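Local coordinates for protein adenosine deaminase (Burkholderia ambifaria, PDB 4GXW) that binds a zinc ion and, as an amidohydrolase of the adenosine and AMP deaminase family, probably deaminates an adenine-type base by hydrolysis, at residues V261-T267 against K295-D301; D240-T244 against N268-L272. All blocks are in the same frame, centred on the assembly; numbering follows the deposited sequence.

Contact 1: residues V261-T267 against K295-D301; sequences VFTVVPT and KIHPNTD. With ZN (zinc ion), chain C.
Val-265 and Asp-301 meet where two neighbouring parallel strands, 261-264 and 295-298, run out beside the zinc ion. The Val-265 side chain crosses that of Asp-301 at about a right angle, and both its methyls bear on one atom: CG1 lies 3.5 Å from Asp-301 CB, with CG2 only slightly farther. With chi1 at -153° the Asp-301 carboxylate swings roughly opposite the backbone N, and OD1 binds the zinc at 2.2 Å. Its other oxygen, OD2, accepts a hydrogen bond of 2.6 Å from the water that is also bound to the metal, so the two oxygens divide metal and water between them. His-35, His-37 and His-216 complete the zinc site.

Behind this end the strands are paired, Phe-262 beside Ile-296 and Thr-263 beside His-297. Phe-262 N to Lys-295 O and Val-264 N to His-297 O (2.8 Å, 169° at the hydrogen) are straight bonds, whereas the return bonds from His-297 N and Asn-299 N are bent and weak. On the sheet face of Phe-262, Ile-296, Val-264 and Pro-298, Val-264 CG1 is set anti to its carbonyl carbon (chi1 -59°) and packs on Ile-296 CB at 3.9 Å, the two side chains crossing. Val-264 CG2 leans instead over the His-297 carbonyl. Beside Thr-263 and His-297, which share the other face, the Asn-299 side chain folds back and its ND2 donates to His-297 ND1 at 3.0 Å, tilted from the imidazole plane, and approaches Thr-263 CB, while Asn-299 OD1 accepts from Leu-34 N. A water joins Thr-267 N to Asn-299 O, which ties the loops just past the strands. A zinc-binding aspartate just past the C-terminal end of a parallel strand, beside the end of its neighbour, is characteristic of the amidohydrolase TIM barrel.

Contact 2: residues D240-T244 against N268-L272; sequences DHGYT and NSYYL
His-241 begins the contact, its imidazole reaching toward the Asn-268 amide. CE1 comes to 3.7 Å from Asn-268 ND2, ring and amide planes lying 66° apart, so this is packing at a slant rather than a stack. The imidazole also meets the rings of His-35 and His-216, both zinc ligands, which places it at the border of the metal site. At ND1, next to CE1, the ring shares a hydrogen bond of 2.7 Å with Tyr-243 OH, the hydroxyl in the imidazole plane.

Gly-242 carries the chain round to Tyr-243, whose CG is anti to the carbonyl carbon (chi1 -52°); the phenol thus runs back alongside His-241, whose CA lies over one ring face, toward its rim. Tyr-243 and Tyr-271 pass alongside, pointing opposite ways, as an offset edge-to-face pair, planes at 75° and centroids 5.7 Å apart. The edge of Tyr-271 is turned to the face of Tyr-243, CE2 touching Tyr-243 CD2 at 3.6 Å. Farther along the phenol, Tyr-243 CE2 rests 4.1 Å from Asn-268 CG. Thr-244 closes the contact with CG2 near Tyr-271 OH, while its own hydroxyl bonds to Met-222 O.

Asn-268 is the N-cap of helix 269-274: OD1 accepts from Tyr-271 N at 3.2 Å, and ND2 makes a weak bond to Glu-219. The two halves therefore meet through aromatic and amide surfaces, while the hydrogen bonds of His-241 ND1, Tyr-243 OH and Asn-268 are made within each segment or with neighbours. Tyr-243 OH, gripped by His-241 ND1 and by Val-265 N, should restrain the rotation of the imidazole beside the zinc.

Overall arrangement
The two contacts lie about 9 Å apart, centre to centre, and their segments alternate along the chain: 240-244, 261-267, 268-272, 295-301. Segment 261-267 runs straight on into 268-272, so one continuous run of chain supplies one side of each contact. Contact 1 is the deeper, its centre about 7 Å from the chain centre against about 12 Å for contact 2. They touch directly: Thr-263 OG1 probably bonds to Asp-240 OD1 at 2.6 Å, and Val-265 CG2 packs on His-241 CE1. Through these links, successive strand ends of the barrel, 238-239, 261-264 and 295-298, bring their following loops together around one zinc ion, where deamination would probably take place.

Contact 1: residues V261-T267 against K295-D301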
ATOM      1  N   VAL A 261       1.276  11.511   8.070  1.00 10.89           N
ATOM      2  CA  VAL A 261       2.019  10.348   7.586  1.00  9.91           C
ATOM      3  C   VAL A 261       1.805  10.131   6.081  1.00  7.70           C
ATOM      4  O   VAL A 261       0.675  10.202   5.584  1.00  9.25           O
ATOM      5  CB  VAL A 261       1.666   9.053   8.370  1.00  8.91           C
ATOM      6  CG1 VAL A 261       2.383   7.851   7.779  1.00 11.23           C
ATOM      7  CG2 VAL A 261       2.018   9.206   9.855  1.00 10.76           C
ATOM      8  N   PHE A 262       2.901   9.881   5.367  1.00  7.72           N
ATOM      9  CA  PHE A 262       2.887   9.620   3.930  1.00  8.10           C
ATOM     10  C   PHE A 262       3.254   8.157   3.700  1.00  7.53           C
ATOM     11  O   PHE A 262       4.330   7.712   4.110  1.00  8.42           O
ATOM     12  CB  PHE A 262       3.929  10.501   3.221  1.00  8.19           C
ATOM     13  CG  PHE A 262       3.596  11.963   3.242  1.00  9.53           C
ATOM     14  CD1 PHE A 262       3.786  12.718   4.396  1.00 10.17           C
ATOM     15  CD2 PHE A 262       3.093  12.586   2.117  1.00 10.47           C
ATOM     16  CE1 PHE A 262       3.474  14.072   4.419  1.00 14.72           C
ATOM     17  CE2 PHE A 262       2.774  13.947   2.136  1.00 11.91           C
ATOM     18  CZ  PHE A 262       2.967  14.684   3.285  1.00 11.34           C
ATOM     19  N   THR A 263       2.376   7.401   3.048  1.00  7.76           N
ATOM     20  CA  THR A 263       2.718   6.035   2.698  1.00  8.59           C
ATOM     21  C   THR A 263       3.532   6.105   1.415  1.00  8.36           C
ATOM     22  O   THR A 263       3.173   6.823   0.485  1.00 10.68           O
ATOM     23  CB  THR A 263       1.475   5.124   2.563  1.00  7.99           C
ATOM     24  OG1 THR A 263       0.727   5.487   1.397  1.00  7.82           O
ATOM     25  CG2 THR A 263       0.585   5.222   3.798  1.00  8.80           C
ATOM     26  N   VAL A 264       4.649   5.395   1.374  1.00  7.69           N
ATOM     27  CA  VAL A 264       5.536   5.453   0.209  1.00  7.82           C
ATOM     28  C   VAL A 264       5.823   4.055  -0.310  1.00  8.41           C
ATOM     29  O   VAL A 264       5.717   3.065   0.429  1.00  8.44           O
ATOM     30  CB  VAL A 264       6.852   6.226   0.512  1.00  9.00           C
ATOM     31  CG1 VAL A 264       6.550   7.675   0.949  1.00  9.23           C
ATOM     32  CG2 VAL A 264       7.685   5.483   1.562  1.00  9.07           C
ATOM     33  N   VAL A 265       6.174   3.981  -1.588  1.00  8.28           N
ATOM     34  CA  VAL A 265       6.306   2.710  -2.279  1.00  8.61           C
ATOM     35  C   VAL A 265       7.614   2.738  -3.067  1.00  9.76           C
ATOM     36  O   VAL A 265       7.698   3.370  -4.123  1.00  9.63           O
ATOM     37  CB  VAL A 265       5.103   2.488  -3.234  1.00  8.42           C
ATOM     38  CG1 VAL A 265       5.239   1.171  -3.982  1.00  9.33           C
ATOM     39  CG2 VAL A 265       3.780   2.558  -2.458  1.00 10.12           C
ATOM     40  N   PRO A 266       8.658   2.076  -2.544  1.00  9.98           N
ATOM     41  CA  PRO A 266       9.939   2.100  -3.262  1.00 11.02           C
ATOM     42  C   PRO A 266       9.832   1.569  -4.688  1.00 11.02           C
ATOM     43  O   PRO A 266      10.515   2.075  -5.582  1.00 11.55           O
ATOM     44  CB  PRO A 266      10.871   1.249  -2.379  1.00 11.71           C
ATOM     45  CG  PRO A 266      10.008   0.639  -1.308  1.00 12.32           C
ATOM     46  CD  PRO A 266       8.768   1.469  -1.210  1.00  9.17           C
ATOM     47  N   THR A 267       8.959   0.596  -4.919  1.00  9.51           N
ATOM     48  CA  THR A 267       8.774   0.045  -6.258  1.00 10.96           C
ATOM     49  C   THR A 267       7.780   0.820  -7.134  1.00  9.48           C
ATOM     50  O   THR A 267       7.302   0.270  -8.127  1.00 11.51           O
ATOM     51  CB  THR A 267       8.328  -1.425  -6.186  1.00 11.06           C
ATOM     52  OG1 THR A 267       7.143  -1.527  -5.382  1.00 11.95           O
ATOM     53  CG2 THR A 267       9.430  -2.272  -5.563  1.00 12.62           C
ATOM     54  N   LYS A 295       7.057  12.453   7.833  1.00 10.14           N
ATOM     55  CA  LYS A 295       6.958  11.074   8.303  1.00  8.96           C
ATOM     56  C   LYS A 295       6.550  10.172   7.158  1.00  9.00           C
ATOM     57  O   LYS A 295       5.430  10.291   6.656  1.00 10.83           O
ATOM     58  CB  LYS A 295       5.901  10.967   9.410  1.00  9.30           C
ATOM     59  CG  LYS A 295       6.261  11.657  10.709  1.00 12.70           C
ATOM     60  CD  LYS A 295       5.244  11.314  11.800  1.00 16.08           C
ATOM     61  CE  LYS A 295       5.664  11.854  13.161  1.00 24.37           C
ATOM     62  NZ  LYS A 295       4.773  11.346  14.247  1.00 27.66           N
ATOM     63  N   ILE A 296       7.441   9.283   6.739  1.00  8.80           N
ATOM     64  CA  ILE A 296       7.112   8.321   5.700  1.00  7.85           C
ATOM     65  C   ILE A 296       7.055   6.903   6.255  1.00  8.53           C
ATOM     66  O   ILE A 296       7.591   6.619   7.332  1.00  8.08           O
ATOM     67  CB  ILE A 296       8.067   8.392   4.476  1.00  8.17           C
ATOM     68  CG1 ILE A 296       9.450   7.818   4.815  1.00  9.68           C
ATOM     69  CG2 ILE A 296       8.156   9.826   3.948  1.00  9.79           C
ATOM     70  CD1 ILE A 296      10.411   7.785   3.618  1.00  9.42           C
ATOM     71  N   HIS A 297       6.430   6.018   5.490  1.00  7.66           N
ATOM     72  CA  HIS A 297       6.264   4.626   5.876  1.00  8.19           C
ATOM     73  C   HIS A 297       6.227   3.795   4.605  1.00  7.58           C
ATOM     74  O   HIS A 297       5.382   4.034   3.749  1.00  7.87           O
ATOM     75  CB  HIS A 297       4.969   4.447   6.666  1.00  7.85           C
ATOM     76  CG  HIS A 297       4.680   3.023   7.012  1.00  7.86           C
ATOM     77  ND1 HIS A 297       3.758   2.267   6.322  1.00  8.68           N
ATOM     78  CD2 HIS A 297       5.211   2.213   7.958  1.00  8.08           C
ATOM     79  CE1 HIS A 297       3.731   1.047   6.834  1.00  8.44           C
ATOM     80  NE2 HIS A 297       4.605   0.986   7.823  1.00  8.20           N
ATOM     81  N   PRO A 298       7.149   2.832   4.466  1.00  7.56           N
ATOM     82  CA  PRO A 298       7.259   2.069   3.215  1.00  8.07           C
ATOM     83  C   PRO A 298       6.268   0.906   3.127  1.00  7.31           C
ATOM     84  O   PRO A 298       5.935   0.299   4.151  1.00  7.85           O
ATOM     85  CB  PRO A 298       8.686   1.539   3.267  1.00  9.28           C
ATOM     86  CG  PRO A 298       8.917   1.330   4.733  1.00  8.10           C
ATOM     87  CD  PRO A 298       8.211   2.467   5.420  1.00  8.20           C
ATOM     88  N   ASN A 299       5.826   0.604   1.903  1.00  8.10           N
ATOM     89  CA  ASN A 299       4.779  -0.372   1.656  1.00  8.21           C
ATOM     90  C   ASN A 299       4.996  -1.031   0.299  1.00  9.76           C
ATOM     91  O   ASN A 299       5.794  -0.541  -0.501  1.00  9.45           O
ATOM     92  CB  ASN A 299       3.420   0.326   1.662  1.00  8.74           C
ATOM     93  CG  ASN A 299       3.019   0.799   3.031  1.00  7.55           C
ATOM     94  OD1 ASN A 299       2.425   0.048   3.784  1.00  8.22           O
ATOM     95  ND2 ASN A 299       3.338   2.054   3.362  1.00  7.71           N
ATOM     96  N   THR A 300       4.250  -2.107   0.029  1.00  9.09           N
ATOM     97  CA  THR A 300       4.393  -2.876  -1.212  1.00  9.14           C
ATOM     98  C   THR A 300       3.511  -2.411  -2.375  1.00 10.01           C
ATOM     99  O   THR A 300       3.886  -2.612  -3.534  1.00  9.32           O
ATOM    100  CB  THR A 300       4.177  -4.404  -0.996  1.00 10.04           C
ATOM    101  OG1 THR A 300       2.846  -4.652  -0.523  1.00 10.00           O
ATOM    102  CG2 THR A 300       5.196  -4.982  -0.005  1.00 10.35           C
ATOM    103  N   ASP A 301       2.344  -1.827  -2.074  1.00  9.65           N
ATOM    104  CA  ASP A 301       1.366  -1.330  -3.081  1.00  9.59           C
ATOM    105  C   ASP A 301       0.677  -2.468  -3.844  1.00 11.18           C
ATOM    106  O   ASP A 301      -0.518  -2.711  -3.659  1.00 12.63           O
ATOM    107  CB  ASP A 301       2.022  -0.314  -4.040  1.00 10.49           C
ATOM    108  CG  ASP A 301       1.038   0.713  -4.662  1.00 14.96           C
ATOM    109  OD1 ASP A 301      -0.180   0.805  -4.354  1.00 13.69           O
ATOM    110  OD2 ASP A 301       1.535   1.505  -5.491  1.00 17.96           O
TER
HETATM  111 ZN    ZN C 401      -1.501   2.516  -4.524  0.72 10.58          ZN
HETATM  112  O   HOH W   1       7.599  -1.161  -2.702  1.00 10.93           O
HETATM  113  O   HOH W   2      -0.365   3.269  -5.946  1.00 13.73           O

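Contact 2: residues D240-T244 against N268-L272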
ATOM      1  N   ASP A 240      -1.297   9.041   0.576  1.00  7.03           N
ATOM      2  CA  ASP A 240      -0.641   7.985  -0.191  1.00  8.28           C
ATOM      3  C   ASP A 240       0.231   8.561  -1.303  1.00  7.04           C
ATOM      4  O   ASP A 240      -0.234   9.327  -2.152  1.00  7.62           O
ATOM      5  CB  ASP A 240      -1.666   6.978  -0.718  1.00  8.24           C
ATOM      6  CG  ASP A 240      -2.480   6.368   0.399  1.00  7.84           C
ATOM      7  OD1 ASP A 240      -1.878   5.767   1.327  1.00  8.62           O
ATOM      8  OD2 ASP A 240      -3.726   6.530   0.376  1.00  8.54           O
ATOM      9  N   HIS A 241       1.511   8.189  -1.247  1.00  7.59           N
ATOM     10  CA  HIS A 241       2.589   8.667  -2.120  1.00  9.26           C
ATOM     11  C   HIS A 241       3.042  10.068  -1.699  1.00  8.27           C
ATOM     12  O   HIS A 241       3.899  10.218  -0.824  1.00 10.59           O
ATOM     13  CB  HIS A 241       2.238   8.601  -3.613  1.00  8.86           C
ATOM     14  CG  HIS A 241       1.958   7.216  -4.125  1.00  9.32           C
ATOM     15  ND1 HIS A 241       2.862   6.176  -4.023  1.00  9.04           N
ATOM     16  CD2 HIS A 241       0.875   6.715  -4.768  1.00 11.10           C
ATOM     17  CE1 HIS A 241       2.344   5.096  -4.588  1.00  9.46           C
ATOM     18  NE2 HIS A 241       1.141   5.397  -5.048  1.00  9.31           N
ATOM     19  N   GLY A 242       2.458  11.096  -2.297  1.00  8.15           N
ATOM     20  CA  GLY A 242       2.772  12.467  -1.943  1.00  9.76           C
ATOM     21  C   GLY A 242       4.083  13.009  -2.464  1.00  8.92           C
ATOM     22  O   GLY A 242       4.485  14.088  -2.054  1.00 10.21           O
ATOM     23  N   TYR A 243       4.716  12.311  -3.406  1.00  8.53           N
ATOM     24  CA  TYR A 243       6.125  12.559  -3.753  1.00 10.54           C
ATOM     25  C   TYR A 243       6.440  13.985  -4.171  1.00  9.45           C
ATOM     26  O   TYR A 243       7.475  14.540  -3.780  1.00 10.95           O
ATOM     27  CB  TYR A 243       6.619  11.585  -4.842  1.00  9.99           C
ATOM     28  CG  TYR A 243       6.351  10.153  -4.479  1.00  8.52           C
ATOM     29  CD1 TYR A 243       6.838   9.622  -3.288  1.00 10.50           C
ATOM     30  CD2 TYR A 243       5.591   9.334  -5.299  1.00  8.99           C
ATOM     31  CE1 TYR A 243       6.563   8.315  -2.925  1.00  9.41           C
ATOM     32  CE2 TYR A 243       5.323   8.019  -4.952  1.00  8.61           C
ATOM     33  CZ  TYR A 243       5.803   7.521  -3.756  1.00  7.96           C
ATOM     34  OH  TYR A 243       5.527   6.231  -3.362  1.00 10.16           O
ATOM     35  N   THR A 244       5.573  14.579  -4.980  1.00  9.09           N
ATOM     36  CA  THR A 244       5.881  15.897  -5.524  1.00  9.21           C
ATOM     37  C   THR A 244       5.829  17.025  -4.487  1.00  9.52           C
ATOM     38  O   THR A 244       6.190  18.160  -4.789  1.00 11.44           O
ATOM     39  CB  THR A 244       4.988  16.225  -6.723  1.00 10.44           C
ATOM     40  OG1 THR A 244       3.619  16.094  -6.334  1.00 10.19           O
ATOM     41  CG2 THR A 244       5.271  15.259  -7.885  1.00 11.66           C
ATOM     42  N   ASN A 268       7.474   2.073  -6.789  1.00 10.37           N
ATOM     43  CA  ASN A 268       6.552   2.877  -7.592  1.00  9.95           C
ATOM     44  C   ASN A 268       6.888   2.798  -9.083  1.00 10.97           C
ATOM     45  O   ASN A 268       8.012   3.094  -9.485  1.00 10.49           O
ATOM     46  CB  ASN A 268       6.586   4.326  -7.124  1.00 10.64           C
ATOM     47  CG  ASN A 268       5.672   5.227  -7.938  1.00  8.69           C
ATOM     48  OD1 ASN A 268       6.138   6.020  -8.758  1.00 11.96           O
ATOM     49  ND2 ASN A 268       4.363   5.110  -7.711  1.00 10.36           N
ATOM     50  N   SER A 269       5.922   2.375  -9.897  1.00 11.17           N
ATOM     51  CA  SER A 269       6.199   2.107 -11.304  1.00 10.65           C
ATOM     52  C   SER A 269       6.574   3.363 -12.077  1.00 11.24           C
ATOM     53  O   SER A 269       7.442   3.315 -12.956  1.00 12.03           O
ATOM     54  CB  SER A 269       5.004   1.437 -11.983  1.00 14.43           C
ATOM     55  OG  SER A 269       4.678   0.206 -11.366  1.00 16.84           O
ATOM     56  N   TYR A 270       5.894   4.469 -11.781  1.00 10.21           N
ATOM     57  CA  TYR A 270       6.143   5.709 -12.503  1.00 10.62           C
ATOM     58  C   TYR A 270       7.614   6.109 -12.436  1.00  9.76           C
ATOM     59  O   TYR A 270       8.223   6.411 -13.467  1.00 11.14           O
ATOM     60  CB  TYR A 270       5.233   6.842 -11.997  1.00 10.26           C
ATOM     61  CG  TYR A 270       5.538   8.188 -12.633  1.00 10.35           C
ATOM     62  CD1 TYR A 270       5.052   8.525 -13.895  1.00 11.55           C
ATOM     63  CD2 TYR A 270       6.322   9.122 -11.966  1.00 11.41           C
ATOM     64  CE1 TYR A 270       5.350   9.762 -14.465  1.00 10.28           C
ATOM     65  CE2 TYR A 270       6.622  10.346 -12.526  1.00 11.36           C
ATOM     66  CZ  TYR A 270       6.134  10.661 -13.770  1.00 12.14           C
ATOM     67  OH  TYR A 270       6.423  11.886 -14.310  1.00 15.11           O
ATOM     68  N   TYR A 271       8.192   6.125 -11.238  1.00 11.89           N
ATOM     69  CA  TYR A 271       9.590   6.537 -11.132  1.00 10.46           C
ATOM     70  C   TYR A 271      10.562   5.521 -11.724  1.00 11.64           C
ATOM     71  O   TYR A 271      11.574   5.916 -12.291  1.00 12.91           O
ATOM     72  CB  TYR A 271       9.975   6.968  -9.701  1.00 10.30           C
ATOM     73  CG  TYR A 271       9.403   8.329  -9.353  1.00 11.16           C
ATOM     74  CD1 TYR A 271       9.776   9.461 -10.073  1.00 11.23           C
ATOM     75  CD2 TYR A 271       8.479   8.483  -8.325  1.00 10.19           C
ATOM     76  CE1 TYR A 271       9.241  10.710  -9.789  1.00 11.03           C
ATOM     77  CE2 TYR A 271       7.939   9.731  -8.026  1.00  9.84           C
ATOM     78  CZ  TYR A 271       8.323  10.841  -8.762  1.00  9.09           C
ATOM     79  OH  TYR A 271       7.786  12.073  -8.470  1.00 10.79           O
ATOM     80  N   LEU A 272      10.249   4.231 -11.616  1.00 10.86           N
ATOM     81  CA  LEU A 272      11.077   3.204 -12.262  1.00 12.04           C
ATOM     82  C   LEU A 272      11.082   3.366 -13.780  1.00 13.48           C
ATOM     83  O   LEU A 272      12.088   3.116 -14.445  1.00 15.47           O
ATOM     84  CB  LEU A 272      10.587   1.796 -11.894  1.00 12.70           C
ATOM     85  CG  LEU A 272      10.997   1.268 -10.518  1.00 11.70           C
ATOM     86  CD1 LEU A 272      10.204   0.024 -10.149  1.00 14.31           C
ATOM     87  CD2 LEU A 272      12.478   0.959 -10.532  1.00 13.89           C
TER